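Putative thiol-disulfide isomerase or thioredoxin (Salmonella enterica subsp. enterica serovar Typhimurium, PDB 3L9V) probably catalyses the formation or rearrangement of disulfide bonds in other proteins, as a DsbA-like thiol-disulfide oxidoreductase of the thioredoxin fold. Local coordinates at residues Asp102-Phe107 against Ile113-Tyr118; Arg69-Ala74 against Val82-Phe87. All blocks are in the same frame, centred on the assembly; numbering follows the deposited sequence.

Contact 1 of 2, residues Asp102-Phe107 against Ile113-Tyr118; sequences DVRRVF and ISRGEY
Arg104 and Arg115 share one carboxylate, that of Asp119: NH1 of Arg104 forms a salt bridge to OD1 and NE of Arg115 one to OD2. Both arginines reach the same acid, and their guanidinium groups lie flat on each other, the CZ atoms of Arg104 and Arg115 3.3 Å apart and the planes 24° from parallel. Arg104 reaches this place by bending at chi3 (66°), after an extended run of CB, CG and CD that passes over one face of the Tyr118 ring. There Arg104 CG makes a CH-pi contact, 3.7 Å from the ring centroid, and Arg104 CB comes within 3.4 Å of Tyr118 CE1. Phe107 takes the edge of the same tyrosine: it is an offset edge-to-face pair, Tyr118 CE2 lying 3.7 Å from Phe107 CG, with the planes at 63°. Further out, Ile113 CG2 meets the rim of the phenylalanine, 4.0 Å from Phe107 CD1. Helix 115-121 starts beside this cluster, Ser114 serving as its N-cap by accepting from Glu117 N at 3.2 Å. No hydrogen bond joins the two segments directly. The corner between helices 100-111 and 115-121 thus rests on aromatic and aliphatic packing inside and an arginine pair outside, whose stacking is probably made tolerable by the carboxylate of Asp119, which both arginines bind.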
loop_
_atom_site.group_PDB
_atom_site.type_symbol
_atom_site.label_atom_id
_atom_site.label_comp_id
_atom_site.label_asym_id
_atom_site.label_seq_id
_atom_site.Cartn_x
_atom_site.Cartn_y
_atom_site.Cartn_z
ATOM N N ASP A 102 -5.009 -11.726 -16.060
ATOM C CA ASP A 102 -5.292 -12.123 -14.692
ATOM C C ASP A 102 -5.644 -10.880 -13.860
ATOM O O ASP A 102 -6.594 -10.898 -13.087
ATOM C CB ASP A 102 -4.070 -12.806 -14.074
ATOM C CG ASP A 102 -3.899 -14.244 -14.534
ATOM O OD1 ASP A 102 -4.915 -14.934 -14.744
ATOM O OD2 ASP A 102 -2.739 -14.691 -14.653
ATOM N N VAL A 103 -4.842 -9.820 -14.008
ATOM C CA VAL A 103 -5.036 -8.586 -13.220
ATOM C C VAL A 103 -6.456 -8.056 -13.398
ATOM O O VAL A 103 -7.158 -7.818 -12.425
ATOM C CB VAL A 103 -4.028 -7.493 -13.624
ATOM C CG1 VAL A 103 -4.355 -6.158 -12.945
ATOM C CG2 VAL A 103 -2.626 -7.950 -13.267
ATOM N N ARG A 104 -6.876 -7.912 -14.651
ATOM C CA ARG A 104 -8.219 -7.422 -14.958
ATOM C C ARG A 104 -9.308 -8.362 -14.440
ATOM O O ARG A 104 -10.347 -7.936 -13.936
ATOM C CB ARG A 104 -8.379 -7.206 -16.475
ATOM C CG ARG A 104 -9.854 -7.118 -16.943
ATOM C CD ARG A 104 -9.946 -6.775 -18.409
ATOM N NE ARG A 104 -9.411 -7.869 -19.202
ATOM C CZ ARG A 104 -8.951 -7.740 -20.434
ATOM N NH1 ARG A 104 -8.981 -6.554 -21.034
ATOM N NH2 ARG A 104 -8.457 -8.801 -21.060
ATOM N N ARG A 105 -9.073 -9.656 -14.588
ATOM C CA ARG A 105 -10.036 -10.654 -14.142
ATOM C C ARG A 105 -10.260 -10.565 -12.635
ATOM O O ARG A 105 -11.399 -10.529 -12.165
ATOM C CB ARG A 105 -9.573 -12.056 -14.583
ATOM C CG ARG A 105 -10.538 -13.181 -14.279
ATOM C CD ARG A 105 -9.967 -14.527 -14.743
ATOM N NE ARG A 105 -8.565 -14.718 -14.359
ATOM C CZ ARG A 105 -8.154 -15.043 -13.134
ATOM N NH1 ARG A 105 -9.027 -15.210 -12.148
ATOM N NH2 ARG A 105 -6.861 -15.188 -12.888
ATOM N N VAL A 106 -9.176 -10.495 -11.862
ATOM C CA VAL A 106 -9.330 -10.379 -10.414
ATOM C C VAL A 106 -9.992 -9.032 -10.037
ATOM O O VAL A 106 -10.757 -8.959 -9.080
ATOM C CB VAL A 106 -7.966 -10.496 -9.684
ATOM C CG1 VAL A 106 -8.108 -10.071 -8.228
ATOM C CG2 VAL A 106 -7.386 -11.923 -9.810
ATOM N N PHE A 107 -9.685 -7.959 -10.764
ATOM C CA PHE A 107 -10.251 -6.652 -10.405
ATOM C C PHE A 107 -11.767 -6.702 -10.626
ATOM O O PHE A 107 -12.546 -6.297 -9.761
ATOM C CB PHE A 107 -9.619 -5.539 -11.248
ATOM C CG PHE A 107 -9.960 -4.144 -10.785
ATOM C CD1 PHE A 107 -11.222 -3.608 -11.006
ATOM C CD2 PHE A 107 -9.000 -3.352 -10.174
ATOM C CE1 PHE A 107 -11.538 -2.314 -10.600
ATOM C CE2 PHE A 107 -9.294 -2.060 -9.759
ATOM C CZ PHE A 107 -10.569 -1.534 -9.960
ATOM N N ILE A 113 -17.182 -4.666 -11.649
ATOM C CA ILE A 113 -17.101 -3.769 -12.799
ATOM C C ILE A 113 -17.163 -4.632 -14.064
ATOM O O ILE A 113 -16.742 -5.786 -14.049
ATOM C CB ILE A 113 -15.833 -2.855 -12.774
ATOM C CG1 ILE A 113 -15.968 -1.692 -13.752
ATOM C CG2 ILE A 113 -14.560 -3.605 -13.128
ATOM C CD1 ILE A 113 -14.662 -0.875 -13.908
ATOM N N SER A 114 -17.715 -4.097 -15.143
ATOM C CA SER A 114 -17.828 -4.876 -16.365
ATOM C C SER A 114 -16.534 -4.811 -17.155
ATOM O O SER A 114 -15.703 -3.902 -16.972
ATOM C CB SER A 114 -19.007 -4.399 -17.214
ATOM O OG SER A 114 -18.745 -3.145 -17.806
ATOM N N ARG A 115 -16.360 -5.794 -18.026
ATOM C CA ARG A 115 -15.244 -5.823 -18.953
ATOM C C ARG A 115 -15.058 -4.511 -19.707
ATOM O O ARG A 115 -13.957 -3.969 -19.751
ATOM C CB ARG A 115 -15.417 -6.979 -19.941
ATOM C CG ARG A 115 -14.417 -6.984 -21.061
ATOM C CD ARG A 115 -12.969 -7.068 -20.556
ATOM N NE ARG A 115 -12.020 -7.142 -21.680
ATOM C CZ ARG A 115 -11.625 -8.280 -22.256
ATOM N NH1 ARG A 115 -12.078 -9.445 -21.826
ATOM N NH2 ARG A 115 -10.774 -8.256 -23.261
ATOM N N GLY A 116 -16.135 -4.008 -20.305
ATOM C CA GLY A 116 -16.084 -2.781 -21.080
ATOM C C GLY A 116 -15.750 -1.545 -20.250
ATOM O O GLY A 116 -15.071 -0.648 -20.723
ATOM N N GLU A 117 -16.244 -1.482 -19.021
ATOM C CA GLU A 117 -15.934 -0.356 -18.150
ATOM C C GLU A 117 -14.486 -0.437 -17.661
ATOM O O GLU A 117 -13.782 0.577 -17.607
ATOM C CB GLU A 117 -16.893 -0.299 -16.969
ATOM C CG GLU A 117 -16.782 0.994 -16.170
ATOM C CD GLU A 117 -17.095 2.221 -17.011
ATOM O OE1 GLU A 117 -18.164 2.241 -17.660
ATOM O OE2 GLU A 117 -16.274 3.166 -17.023
ATOM N N TYR A 118 -14.017 -1.642 -17.344
ATOM C CA TYR A 118 -12.610 -1.785 -16.949
ATOM C C TYR A 118 -11.700 -1.276 -18.051
ATOM O O TYR A 118 -10.845 -0.418 -17.816
ATOM C CB TYR A 118 -12.277 -3.232 -16.588
ATOM C CG TYR A 118 -10.861 -3.422 -16.122
ATOM C CD1 TYR A 118 -9.846 -3.653 -17.035
ATOM C CD2 TYR A 118 -10.530 -3.366 -14.768
ATOM C CE1 TYR A 118 -8.528 -3.840 -16.626
ATOM C CE2 TYR A 118 -9.214 -3.557 -14.349
ATOM C CZ TYR A 118 -8.222 -3.782 -15.281
ATOM O OH TYR A 118 -6.922 -3.964 -14.884
#

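Contact 2 of 2, residues Arg69-Ala74 against Val82-Phe87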
loop_
_atom_site.group_PDB
_atom_site.type_symbol
_atom_site.label_atom_id
_atom_site.label_comp_id
_atom_site.label_asym_id
_atom_site.label_seq_id
_atom_site.Cartn_x
_atom_site.Cartn_y
_atom_site.Cartn_z
ATOM N N ARG A 69 -1.223 0.340 -11.903
ATOM C CA ARG A 69 -2.314 0.975 -12.649
ATOM C C ARG A 69 -3.634 0.436 -12.148
ATOM O O ARG A 69 -4.582 1.185 -12.002
ATOM C CB ARG A 69 -2.154 0.744 -14.162
ATOM C CG ARG A 69 -3.266 1.383 -15.063
ATOM C CD ARG A 69 -2.828 1.407 -16.537
ATOM N NE ARG A 69 -1.838 2.443 -16.785
ATOM C CZ ARG A 69 -2.137 3.720 -17.023
ATOM N NH1 ARG A 69 -3.405 4.106 -17.076
ATOM N NH2 ARG A 69 -1.169 4.609 -17.214
ATOM N N ALA A 70 -3.688 -0.864 -11.854
ATOM C CA ALA A 70 -4.899 -1.464 -11.318
ATOM C C ALA A 70 -5.231 -0.837 -9.967
ATOM O O ALA A 70 -6.394 -0.514 -9.689
ATOM C CB ALA A 70 -4.738 -2.980 -11.190
ATOM N N TRP A 71 -4.196 -0.634 -9.144
ATOM C CA TRP A 71 -4.372 0.040 -7.860
ATOM C C TRP A 71 -4.804 1.511 -8.025
ATOM O O TRP A 71 -5.612 2.021 -7.268
ATOM C CB TRP A 71 -3.057 -0.017 -7.069
ATOM C CG TRP A 71 -3.209 0.450 -5.668
ATOM C CD1 TRP A 71 -2.725 1.624 -5.133
ATOM C CD2 TRP A 71 -3.882 -0.236 -4.597
ATOM N NE1 TRP A 71 -3.082 1.711 -3.801
ATOM C CE2 TRP A 71 -3.773 0.581 -3.444
ATOM C CE3 TRP A 71 -4.581 -1.451 -4.506
ATOM C CZ2 TRP A 71 -4.317 0.209 -2.206
ATOM C CZ3 TRP A 71 -5.129 -1.815 -3.291
ATOM C CH2 TRP A 71 -4.992 -0.989 -2.146
ATOM N N ALA A 72 -4.203 2.190 -8.984
ATOM C CA ALA A 72 -4.620 3.551 -9.317
ATOM C C ALA A 72 -6.132 3.546 -9.604
ATOM O O ALA A 72 -6.863 4.441 -9.193
ATOM C CB ALA A 72 -3.816 4.047 -10.529
ATOM N N LEU A 73 -6.611 2.501 -10.275
ATOM C CA LEU A 73 -8.031 2.434 -10.631
ATOM C C LEU A 73 -8.862 2.226 -9.375
ATOM O O LEU A 73 -9.845 2.942 -9.131
ATOM C CB LEU A 73 -8.295 1.328 -11.682
ATOM C CG LEU A 73 -9.765 1.202 -12.071
ATOM C CD1 LEU A 73 -10.297 2.516 -12.684
ATOM C CD2 LEU A 73 -9.938 0.016 -13.035
ATOM N N ALA A 74 -8.454 1.250 -8.562
ATOM C CA ALA A 74 -9.026 1.060 -7.237
ATOM C C ALA A 74 -9.129 2.379 -6.441
ATOM O O ALA A 74 -10.159 2.681 -5.855
ATOM C CB ALA A 74 -8.181 0.062 -6.439
ATOM N N VAL A 82 -11.572 -3.871 -1.089
ATOM C CA VAL A 82 -11.803 -5.165 -1.745
ATOM C C VAL A 82 -10.674 -5.532 -2.694
ATOM O O VAL A 82 -10.320 -6.703 -2.845
ATOM C CB VAL A 82 -13.162 -5.218 -2.501
ATOM C CG1 VAL A 82 -14.295 -5.046 -1.538
ATOM C CG2 VAL A 82 -13.224 -4.141 -3.594
ATOM N N ILE A 83 -10.100 -4.528 -3.348
ATOM C CA ILE A 83 -9.028 -4.807 -4.306
ATOM C C ILE A 83 -7.780 -5.349 -3.588
ATOM O O ILE A 83 -7.099 -6.237 -4.093
ATOM C CB ILE A 83 -8.691 -3.559 -5.140
ATOM C CG1 ILE A 83 -9.854 -3.264 -6.100
ATOM C CG2 ILE A 83 -7.426 -3.760 -5.930
ATOM C CD1 ILE A 83 -10.182 -4.481 -6.987
ATOM N N GLU A 84 -7.494 -4.836 -2.395
ATOM C CA GLU A 84 -6.264 -5.223 -1.704
ATOM C C GLU A 84 -6.339 -6.699 -1.304
ATOM O O GLU A 84 -5.418 -7.467 -1.545
ATOM C CB GLU A 84 -6.017 -4.336 -0.474
ATOM C CG GLU A 84 -4.646 -4.551 0.141
ATOM C CD GLU A 84 -4.338 -3.589 1.298
ATOM O OE1 GLU A 84 -5.211 -2.787 1.695
ATOM O OE2 GLU A 84 -3.209 -3.646 1.813
ATOM N N LYS A 85 -7.460 -7.060 -0.702
ATOM C CA LYS A 85 -7.756 -8.422 -0.315
ATOM C C LYS A 85 -7.738 -9.330 -1.537
ATOM O O LYS A 85 -7.144 -10.406 -1.508
ATOM C CB LYS A 85 -9.124 -8.469 0.367
ATOM C CG LYS A 85 -9.349 -9.728 1.178
ATOM C CD LYS A 85 -10.523 -9.602 2.141
ATOM N NZ LYS A 85 -12.051 -10.943 3.631
ATOM N N ALA A 86 -8.358 -8.883 -2.628
ATOM C CA ALA A 86 -8.421 -9.711 -3.838
ATOM C C ALA A 86 -7.055 -10.010 -4.477
ATOM O O ALA A 86 -6.790 -11.153 -4.878
ATOM C CB ALA A 86 -9.368 -9.098 -4.869
ATOM N N PHE A 87 -6.189 -8.999 -4.580
ATOM C CA PHE A 87 -4.895 -9.200 -5.223
ATOM C C PHE A 87 -3.879 -9.974 -4.358
ATOM O O PHE A 87 -3.011 -10.672 -4.891
ATOM C CB PHE A 87 -4.312 -7.884 -5.718
ATOM C CG PHE A 87 -4.893 -7.420 -7.040
ATOM C CD1 PHE A 87 -4.825 -8.219 -8.162
ATOM C CD2 PHE A 87 -5.476 -6.179 -7.156
ATOM C CE1 PHE A 87 -5.341 -7.783 -9.380
ATOM C CE2 PHE A 87 -6.008 -5.748 -8.363
ATOM C CZ PHE A 87 -5.949 -6.548 -9.468
#
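Ala70 opens the contact from helix 64-77, the first arm of a helical hairpin in the all-helical insertion that DsbA-like proteins carry within their thioredoxin fold. The second arm is helix 80-93. The two short pieces run nearly antiparallel, at 150°, with axes 10.5 Å apart, and what joins them is apolar contact, with no hydrogen bond across. The methyl of Ala70 touches the far end of the Phe87 ring, its CB 4.1 Å from Phe87 CZ; beyond, that ring also meets Phe24.

One residue on, Trp71 leaves the helix with CG anti to its backbone N (chi1 -171°), which carries the six-membered half of the indole over to the partner helix. Its CE3 lies 3.9 Å from Ile83 CG2. Further along the rim, CH2 of Trp71 is 3.9 Å from Glu84 CB, which approaches near the indole plane, at the edge. The polar ends of both residues look elsewhere, and to the same lysine: Trp71 NE1 donates to Lys54 O, while Glu84 OE2 forms a salt bridge with Lys54 NZ. A buried indole N-H and a buried carboxylate are thereby both provided for by strand 52-56, and the hairpin is tied to the central sheet. Phe22, on the neighbouring strand 18-22, meets the indole edge-to-face.

Ala74 comes one helical turn after Ala70, where the backbones draw closest, its CA 6.6 Å from that of Ile83. Its methyl sits over one face of the Trp71 indole, toward its rim, and meets Ile83 on both branches: Ala74 CB is 3.7 Å from Ile83 CG1 and 3.9 Å from Ile83 CG2.

How the contacts relate
Contacts 1 and 2 are successive steps of one helical bundle, with centres about 11 Å apart, and they touch directly. Phe107 is the main joint: beyond its role in contact 1, it pushes CE2 to 3.3 Å from Ala70 O, CZ to 3.5 Å from Leu73 CD2 and CD2 to 3.6 Å from Ile83 CD1, so it bears on both arms of the hairpin. Phe87 answers from contact 2, its CZ 3.4 Å from Val103 O. Within contact 2 the Glu84 side chain comes near, without touching, Cys26 and Cys29, probably the redox pair of a thioredoxin-type CxxC. The centre of contact 1 lies about 20 Å from the centre of the chain, that of contact 2 about 10 Å.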